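Side-chain contact in putative phage endolysin (Salmonella enterica subsp. enterica serovar Typhimurium, PDB 4EVX), which probably hydrolyses the beta-1,4 linkages of peptidoglycan as a lysozyme of glycosyl hydrolase family 24: residues 37-42 with 60-65. Sequence-based numbering, arbitrary orientation.
Sequences YGHMLT and LDDLNS
His39, on the short strand 39-40, and Asp62, midway along helix 52-73, make a compact example of how one carboxylate can tie a short strand and the turn before it to a helix. Ahead of the histidine, the backbone already reaches the same acid through solvent: one water gives its protons to Tyr37 O and to Asp62 OD2 (2.8 Å), and a second does likewise for Gly38 O and Asp62 OD2 (2.6 Å). At His39 the contact becomes direct. With CG anti to the backbone N (chi1 -180°) the ring is carried out to the helix, and chi2 of 70° turns its ND1 edge to Asp62. ND1 donates to the syn side of OD2 at 2.9 Å and 162°, somewhat out of the carboxylate plane; a weak second branch reaches Asp62 OD1. Phe58, a turn earlier, stacks on the imidazole. At Met40, a selenomethionine, the backbone N donates to a third water, which returns only a weak bond to Asp62 OD2. The contact thus fastens the antiparallel pair 34-35 and 39-40 to the helix of this phage lysozyme domain. Donors converging on OD2 are consistent with an ionised Asp62; bond and stack together would limit ring rotation, and the negative charge would probably raise the histidine's basicity.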
# COMPACT_ATOMS: atom_id res chain seq x y z
N TYR A 37 10.54 16.10 -11.84
CA TYR A 37 9.43 15.61 -11.06
C TYR A 37 9.97 14.73 -9.93
O TYR A 37 9.72 13.53 -9.90
CB TYR A 37 8.41 14.81 -11.94
CG TYR A 37 7.78 15.63 -13.05
CD1 TYR A 37 6.68 16.44 -12.80
CD2 TYR A 37 8.27 15.57 -14.35
CE1 TYR A 37 6.08 17.16 -13.82
CE2 TYR A 37 7.66 16.29 -15.38
CZ TYR A 37 6.56 17.08 -15.12
OH TYR A 37 6.00 17.88 -16.09
N GLY A 38 10.74 15.33 -9.04
CA GLY A 38 11.26 14.61 -7.91
C GLY A 38 12.34 13.61 -8.27
O GLY A 38 12.51 12.62 -7.58
N HIS A 39 13.02 13.82 -9.39
CA HIS A 39 14.12 12.93 -9.79
C HIS A 39 15.41 13.13 -8.97
O HIS A 39 15.96 14.24 -8.97
CB HIS A 39 14.48 13.11 -11.25
CG HIS A 39 15.61 12.22 -11.72
ND1 HIS A 39 15.44 10.81 -11.85
CD2 HIS A 39 16.89 12.52 -12.02
CE1 HIS A 39 16.62 10.35 -12.27
NE2 HIS A 39 17.52 11.33 -12.38
N MSE A 40 15.90 12.08 -8.29
CA MSE A 40 17.15 12.26 -7.56
C MSE A 40 18.34 12.13 -8.52
O MSE A 40 18.51 11.12 -9.18
CB MSE A 40 17.26 11.29 -6.40
CG MSE A 40 18.26 11.79 -5.38
SE MSE A 40 18.71 10.43 -4.17
CE MSE A 40 17.08 10.26 -3.32
N LEU A 41 19.19 13.15 -8.58
CA LEU A 41 20.34 13.17 -9.46
C LEU A 41 21.42 12.21 -8.92
O LEU A 41 21.48 11.99 -7.73
CB LEU A 41 20.87 14.60 -9.59
CG LEU A 41 19.98 15.55 -10.40
CD1 LEU A 41 20.44 17.03 -10.18
CD2 LEU A 41 20.01 15.19 -11.88
N THR A 42 22.24 11.62 -9.78
CA THR A 42 23.32 10.72 -9.32
C THR A 42 24.43 11.57 -8.70
O THR A 42 24.46 12.77 -8.94
CB THR A 42 23.84 9.86 -10.49
OG1 THR A 42 24.35 10.75 -11.48
CG2 THR A 42 22.77 8.97 -11.06
N LEU A 60 9.78 9.13 -16.62
CA LEU A 60 9.59 7.80 -17.21
C LEU A 60 10.69 6.88 -16.79
O LEU A 60 10.42 5.71 -16.56
CB LEU A 60 9.52 7.91 -18.75
CG LEU A 60 8.38 8.67 -19.31
CD1 LEU A 60 8.39 8.61 -20.83
CD2 LEU A 60 7.03 8.12 -18.80
N ASP A 61 11.95 7.36 -16.70
CA ASP A 61 13.07 6.51 -16.26
C ASP A 61 12.82 5.97 -14.84
O ASP A 61 12.89 4.74 -14.61
CB ASP A 61 14.35 7.34 -16.37
CG ASP A 61 15.66 6.66 -16.00
OD1 ASP A 61 15.65 5.46 -15.80
OD2 ASP A 61 16.65 7.36 -15.87
N ASP A 62 12.42 6.85 -13.91
CA ASP A 62 12.15 6.51 -12.53
C ASP A 62 10.98 5.54 -12.45
O ASP A 62 11.02 4.55 -11.70
CB ASP A 62 11.84 7.75 -11.72
CG ASP A 62 13.04 8.68 -11.58
OD1 ASP A 62 14.17 8.21 -11.78
OD2 ASP A 62 12.84 9.82 -11.16
N LEU A 63 9.92 5.79 -13.20
CA LEU A 63 8.74 4.87 -13.12
C LEU A 63 9.08 3.47 -13.66
O LEU A 63 8.73 2.45 -13.09
CB LEU A 63 7.54 5.43 -13.92
CG LEU A 63 6.97 6.71 -13.40
CD1 LEU A 63 5.91 7.27 -14.35
CD2 LEU A 63 6.39 6.56 -11.98
N ASN A 64 9.80 3.41 -14.77
CA ASN A 64 10.14 2.13 -15.37
C ASN A 64 11.18 1.39 -14.52
O ASN A 64 11.13 0.15 -14.47
CB ASN A 64 10.59 2.36 -16.80
CG ASN A 64 9.39 2.53 -17.73
OD1 ASN A 64 8.71 1.55 -18.05
ND2 ASN A 64 8.95 3.76 -18.03
N SER A 65 12.09 2.09 -13.86
CA SER A 65 13.04 1.41 -12.97
C SER A 65 12.31 0.77 -11.84
O SER A 65 12.50 -0.39 -11.53
CB SER A 65 14.10 2.39 -12.43
OG SER A 65 14.93 2.79 -13.50
O HOH W 1 11.15 11.90 -11.85
O HOH W 2 11.86 9.67 -8.77
O HOH W 3 14.61 9.53 -8.47